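Local structure of effector protein HopAB2 (Pseudomonas syringae pv. tomato, 3HGL) at residues Phe49-Phe53 with Ser65-Leu71; His25-Met29 with Ala40-Glu45. The protein suppresses plant immunity in susceptible hosts as a virulence effector, but is recognised in resistant tomato by the Pto protein, which triggers host immunity. All blocks are in the same frame, centred on the assembly; numbering follows the deposited sequence.

Contact 1 of 2, residues Phe49-Phe53 with Ser65-Leu71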
loop_
_atom_site.group_PDB
_atom_site.type_symbol
_atom_site.label_atom_id
_atom_site.label_comp_id
_atom_site.label_asym_id
_atom_site.label_seq_id
_atom_site.Cartn_x
_atom_site.Cartn_y
_atom_site.Cartn_z
ATOM N N PHE A 49 1.936 0.016 -6.478
ATOM C CA PHE A 49 0.553 -0.331 -6.165
ATOM C C PHE A 49 -0.258 -0.811 -7.370
ATOM O O PHE A 49 -1.142 -1.659 -7.226
ATOM C CB PHE A 49 -0.147 0.851 -5.482
ATOM C CG PHE A 49 0.164 0.966 -4.009
ATOM C CD1 PHE A 49 -0.820 0.715 -3.057
ATOM C CD2 PHE A 49 1.446 1.296 -3.576
ATOM C CE1 PHE A 49 -0.535 0.790 -1.694
ATOM C CE2 PHE A 49 1.746 1.374 -2.211
ATOM C CZ PHE A 49 0.754 1.120 -1.269
ATOM N N ARG A 50 0.030 -0.286 -8.557
ATOM C CA ARG A 50 -0.707 -0.731 -9.736
ATOM C C ARG A 50 -0.455 -2.208 -10.032
ATOM O O ARG A 50 -1.310 -2.885 -10.598
ATOM C CB ARG A 50 -0.356 0.132 -10.952
ATOM C CG ARG A 50 -1.152 1.431 -10.984
ATOM C CD ARG A 50 -0.806 2.314 -12.176
ATOM N NE ARG A 50 -1.704 3.466 -12.255
ATOM C CZ ARG A 50 -1.554 4.482 -13.099
ATOM N NH1 ARG A 50 -0.535 4.500 -13.946
ATOM N NH2 ARG A 50 -2.426 5.482 -13.093
ATOM N N GLN A 51 0.712 -2.708 -9.633
ATOM C CA GLN A 51 1.060 -4.115 -9.842
ATOM C C GLN A 51 0.279 -5.043 -8.905
ATOM O O GLN A 51 0.025 -6.206 -9.232
ATOM C CB GLN A 51 2.555 -4.331 -9.583
ATOM C CG GLN A 51 3.480 -3.684 -10.587
ATOM C CD GLN A 51 4.930 -3.690 -10.129
ATOM O OE1 GLN A 51 5.307 -4.427 -9.213
ATOM N NE2 GLN A 51 5.753 -2.870 -10.774
ATOM N N HIS A 52 -0.099 -4.516 -7.745
ATOM C CA HIS A 52 -0.797 -5.288 -6.717
ATOM C C HIS A 52 -2.293 -5.017 -6.580
ATOM O O HIS A 52 -3.025 -5.827 -6.019
ATOM C CB HIS A 52 -0.088 -5.051 -5.381
ATOM C CG HIS A 52 1.364 -5.416 -5.414
ATOM N ND1 HIS A 52 1.800 -6.720 -5.355
ATOM C CD2 HIS A 52 2.473 -4.657 -5.583
ATOM C CE1 HIS A 52 3.114 -6.752 -5.488
ATOM N NE2 HIS A 52 3.547 -5.512 -5.630
ATOM N N PHE A 53 -2.738 -3.873 -7.085
ATOM C CA PHE A 53 -4.148 -3.494 -7.046
ATOM C C PHE A 53 -4.466 -3.096 -8.491
ATOM O O PHE A 53 -4.542 -1.916 -8.822
ATOM C CB PHE A 53 -4.334 -2.319 -6.074
ATOM C CG PHE A 53 -4.004 -2.661 -4.637
ATOM C CD1 PHE A 53 -4.916 -3.355 -3.845
ATOM C CD2 PHE A 53 -2.771 -2.316 -4.086
ATOM C CE1 PHE A 53 -4.605 -3.703 -2.523
ATOM C CE2 PHE A 53 -2.450 -2.661 -2.765
ATOM C CZ PHE A 53 -3.370 -3.355 -1.984
ATOM N N SER A 65 -10.659 -4.538 1.421
ATOM C CA SER A 65 -9.748 -5.421 0.696
ATOM C C SER A 65 -8.876 -6.209 1.666
ATOM O O SER A 65 -8.213 -5.629 2.528
ATOM C CB SER A 65 -8.844 -4.619 -0.239
ATOM O OG SER A 65 -7.756 -5.424 -0.664
ATOM N N GLU A 66 -8.865 -7.529 1.518
ATOM C CA GLU A 66 -8.068 -8.379 2.397
ATOM C C GLU A 66 -6.585 -8.043 2.263
ATOM O O GLU A 66 -5.850 -8.024 3.251
ATOM C CB GLU A 66 -8.290 -9.854 2.051
ATOM C CG GLU A 66 -7.819 -10.826 3.125
ATOM C CD GLU A 66 -7.867 -12.271 2.659
ATOM O OE1 GLU A 66 -8.876 -12.661 2.035
ATOM O OE2 GLU A 66 -6.903 -13.022 2.921
ATOM N N LEU A 67 -6.146 -7.777 1.037
ATOM C CA LEU A 67 -4.746 -7.444 0.800
ATOM C C LEU A 67 -4.402 -6.090 1.417
ATOM O O LEU A 67 -3.366 -5.944 2.063
ATOM C CB LEU A 67 -4.450 -7.425 -0.705
ATOM C CG LEU A 67 -3.012 -7.080 -1.119
ATOM C CD1 LEU A 67 -2.032 -8.068 -0.483
ATOM C CD2 LEU A 67 -2.895 -7.127 -2.642
ATOM N N ALA A 68 -5.273 -5.105 1.216
ATOM C CA ALA A 68 -5.057 -3.762 1.764
ATOM C C ALA A 68 -4.964 -3.814 3.290
ATOM O O ALA A 68 -4.097 -3.179 3.895
ATOM C CB ALA A 68 -6.194 -2.835 1.346
ATOM N N ILE A 69 -5.870 -4.568 3.907
ATOM C CA ILE A 69 -5.880 -4.708 5.359
ATOM C C ILE A 69 -4.559 -5.291 5.852
ATOM O O ILE A 69 -3.972 -4.782 6.804
ATOM C CB ILE A 69 -7.060 -5.610 5.811
ATOM C CG1 ILE A 69 -8.385 -4.879 5.551
ATOM C CG2 ILE A 69 -6.920 -5.974 7.298
ATOM C CD1 ILE A 69 -9.623 -5.725 5.798
ATOM N N GLU A 70 -4.085 -6.352 5.203
ATOM C CA GLU A 70 -2.819 -6.969 5.595
ATOM C C GLU A 70 -1.655 -6.024 5.316
ATOM O O GLU A 70 -0.690 -5.962 6.080
ATOM C CB GLU A 70 -2.604 -8.286 4.841
ATOM C CG GLU A 70 -3.577 -9.393 5.225
ATOM C CD GLU A 70 -3.591 -9.671 6.724
ATOM O OE1 GLU A 70 -2.515 -9.630 7.358
ATOM O OE2 GLU A 70 -4.680 -9.944 7.267
ATOM N N LEU A 71 -1.746 -5.285 4.215
ATOM C CA LEU A 71 -0.694 -4.334 3.860
ATOM C C LEU A 71 -0.620 -3.230 4.910
ATOM O O LEU A 71 0.462 -2.795 5.286
ATOM C CB LEU A 71 -0.967 -3.718 2.489
ATOM C CG LEU A 71 0.072 -2.690 2.016
ATOM C CD1 LEU A 71 1.470 -3.301 2.049
ATOM C CD2 LEU A 71 -0.274 -2.237 0.597
#
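Leu67 and Leu71 hold CG anti to the backbone N (chi1 180° in each), which sends their CD2 methyls out from helix 66-80 towards Phe53 and Phe49. The two phenylalanines have CG anti to the carbonyl carbon, beside the backbone N. Phe49 lies in the last turns of helix 43-52 and Phe53 in the loop just beyond; their rings reach across. The result is hydrophobic packing inside the all-helical Pto-interacting domain, with no hydrogen bond between the segments. Phe53 gives the largest share. Its CE1 lies 3.8 Å from Leu67 CD2, while on the other side of the ring tip CE2 meets Leu71 CD2 at 4.0 Å, close to the ring plane. The same Leu71 methyl also touches Phe49, 3.8 Å from CE1, so one branch serves both rings. Leu67 CD2 also lies 3.6 Å from His52 O. His52 NE2 is hydrogen-bonded elsewhere, to Gln15 OE1 on helix 5-18. Ile61, from the loop before helix 66-80, touches Phe49, Phe53 and Ala68. At the start of that helix Ser65 is the N-cap; its OG accepts from Ala68 N at 3.1 Å, nearly straight at 171°, and lies near the plane of the Phe53 ring, at its edge.

Contact 2 of 2, residues His25-Met29 with Ala40-Glu45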
loop_
_atom_site.group_PDB
_atom_site.type_symbol
_atom_site.label_atom_id
_atom_site.label_comp_id
_atom_site.label_asym_id
_atom_site.label_seq_id
_atom_site.Cartn_x
_atom_site.Cartn_y
_atom_site.Cartn_z
ATOM N N HIS A 25 5.338 7.616 4.504
ATOM C CA HIS A 25 4.467 8.347 3.587
ATOM C C HIS A 25 3.467 7.373 2.955
ATOM O O HIS A 25 2.297 7.699 2.764
ATOM C CB HIS A 25 5.296 9.036 2.491
ATOM C CG HIS A 25 4.470 9.671 1.410
ATOM N ND1 HIS A 25 4.069 8.991 0.280
ATOM C CD2 HIS A 25 3.951 10.917 1.301
ATOM C CE1 HIS A 25 3.339 9.788 -0.479
ATOM N NE2 HIS A 25 3.251 10.963 0.118
ATOM N N THR A 26 3.926 6.166 2.645
ATOM C CA THR A 26 3.038 5.180 2.040
ATOM C C THR A 26 1.904 4.848 3.007
ATOM O O THR A 26 0.764 4.668 2.587
ATOM C CB THR A 26 3.797 3.894 1.664
ATOM O OG1 THR A 26 4.965 4.249 0.916
ATOM C CG2 THR A 26 2.915 2.981 0.805
ATOM N N ARG A 27 2.210 4.771 4.302
ATOM C CA ARG A 27 1.172 4.479 5.290
ATOM C C ARG A 27 0.091 5.557 5.250
ATOM O O ARG A 27 -1.099 5.252 5.313
ATOM C CB ARG A 27 1.750 4.419 6.711
ATOM C CG ARG A 27 2.642 3.223 7.007
ATOM C CD ARG A 27 2.942 3.152 8.512
ATOM N NE ARG A 27 1.721 2.940 9.284
ATOM C CZ ARG A 27 1.559 3.321 10.548
ATOM N NH1 ARG A 27 2.542 3.937 11.185
ATOM N NH2 ARG A 27 0.414 3.088 11.180
ATOM N N ASN A 28 0.506 6.819 5.162
ATOM C CA ASN A 28 -0.452 7.927 5.111
ATOM C C ASN A 28 -1.344 7.841 3.892
ATOM O O ASN A 28 -2.559 8.031 3.984
ATOM C CB ASN A 28 0.255 9.281 5.061
ATOM C CG ASN A 28 1.058 9.564 6.295
ATOM O OD1 ASN A 28 0.740 9.083 7.378
ATOM N ND2 ASN A 28 2.109 10.370 6.146
HETATM N N MSE A 29 -0.739 7.582 2.738
HETATM C CA MSE A 29 -1.509 7.495 1.504
HETATM C C MSE A 29 -2.457 6.309 1.509
HETATM O O MSE A 29 -3.598 6.428 1.062
HETATM C CB MSE A 29 -0.580 7.402 0.292
HETATM C CG MSE A 29 0.069 8.713 -0.113
HETATM SE SE MSE A 29 -1.231 10.111 -0.406
HETATM C CE MSE A 29 -1.128 10.901 1.349
ATOM N N ALA A 40 -2.515 10.943 -3.483
ATOM C CA ALA A 40 -1.455 11.379 -4.379
ATOM C C ALA A 40 -0.194 10.555 -4.116
ATOM O O ALA A 40 0.796 11.045 -3.562
ATOM C CB ALA A 40 -1.175 12.869 -4.194
ATOM N N PHE A 41 -0.248 9.284 -4.505
ATOM C CA PHE A 41 0.890 8.387 -4.344
ATOM C C PHE A 41 2.044 8.916 -5.177
ATOM O O PHE A 41 1.832 9.491 -6.246
ATOM C CB PHE A 41 0.530 6.979 -4.830
ATOM C CG PHE A 41 -0.391 6.240 -3.908
ATOM C CD1 PHE A 41 0.087 5.688 -2.721
ATOM C CD2 PHE A 41 -1.742 6.122 -4.207
ATOM C CE1 PHE A 41 -0.772 5.030 -1.841
ATOM C CE2 PHE A 41 -2.611 5.466 -3.334
ATOM C CZ PHE A 41 -2.124 4.919 -2.147
ATOM N N SER A 42 3.264 8.730 -4.690
ATOM C CA SER A 42 4.434 9.177 -5.438
ATOM C C SER A 42 4.524 8.317 -6.700
ATOM O O SER A 42 3.807 7.319 -6.835
ATOM C CB SER A 42 5.698 8.986 -4.605
ATOM O OG SER A 42 5.971 7.603 -4.437
ATOM N N ARG A 43 5.403 8.692 -7.623
ATOM C CA ARG A 43 5.549 7.912 -8.843
ATOM C C ARG A 43 5.950 6.476 -8.512
ATOM O O ARG A 43 5.413 5.528 -9.081
ATOM C CB ARG A 43 6.592 8.550 -9.766
ATOM C CG ARG A 43 6.169 9.908 -10.308
ATOM C CD ARG A 43 7.099 10.380 -11.414
ATOM N NE ARG A 43 6.616 11.613 -12.030
ATOM C CZ ARG A 43 7.209 12.219 -13.054
ATOM N NH1 ARG A 43 8.311 11.705 -13.585
ATOM N NH2 ARG A 43 6.698 13.340 -13.549
ATOM N N VAL A 44 6.887 6.318 -7.585
ATOM C CA VAL A 44 7.338 4.988 -7.188
ATOM C C VAL A 44 6.195 4.178 -6.564
ATOM O O VAL A 44 5.967 3.026 -6.941
ATOM C CB VAL A 44 8.514 5.074 -6.189
ATOM C CG1 VAL A 44 8.818 3.699 -5.613
ATOM C CG2 VAL A 44 9.751 5.618 -6.895
ATOM N N GLU A 45 5.477 4.783 -5.619
ATOM C CA GLU A 45 4.368 4.100 -4.957
ATOM C C GLU A 45 3.275 3.716 -5.947
ATOM O O GLU A 45 2.776 2.591 -5.934
ATOM C CB GLU A 45 3.758 4.988 -3.862
ATOM C CG GLU A 45 4.742 5.404 -2.773
ATOM C CD GLU A 45 4.178 6.452 -1.823
ATOM O OE1 GLU A 45 3.387 7.303 -2.278
ATOM O OE2 GLU A 45 4.545 6.435 -0.627
#
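Glu45 reaches across from the first turn of helix 43-52 and places its carboxylate against His25 and Thr26 of helix 23-35. His25 ND1 donates to OE2 at 2.8 Å on the syn side, with OE2 almost exactly in the imidazole plane; Thr26 OG1 is hydrogen-bonded to OE2 at 2.7 Å on the anti side. The same hydroxyl also bonds Asp22 O one turn back, so its one proton must be shared between two acceptors or serve one at a time. Glu45 OE1 accepts from Ser42 N at 2.8 Å, again on the anti side. All three partners are tilted 20-29° out of the carboxylate plane. His25 ND1 and Ser42 N, with the Thr26 hydroxyl as a third partner, hold the buried carboxylate and fix its rotation, and would be expected to stabilise its negative charge. His25 meets it edge-on, ring and carboxylate planes 23° apart. In return, Ser42 OG accepts from Glu45 N at 3.1 Å. Alongside, Met29 SE (selenomethionine) stands over the face of the Phe41 ring, a distant Met-aromatic contact, 5.2 Å from its centroid. The reciprocal Ser42-Glu45 pair is a capping box, here with its glutamate also tied to a neighbouring helix.

In the fold
Helix 43-52 is common to both contacts: contact 2 uses its N-terminal end against helix 23-35, and contact 1 the region at its C-terminal end against helix 66-80. Their centres are 13 Å apart, on opposite sides of the chain's centre, yet they meet through Phe49. Its CZ packs 3.5 Å from Thr26 CG2, and its ring stacks with that of Phe41, so the aromatic groups run from one contact into the other. Leu71 on Leu30 and Thr26 on Leu75 join helix 66-80 to helix 23-35 directly, so that helices 23-35, 43-52 and 66-80 touch one another pairwise. Contact 1 is apolar between its segments, whereas contact 2 combines packing with a hydrogen-bonded carboxylate. Both belong to the host-recognition region that interacts with Pto.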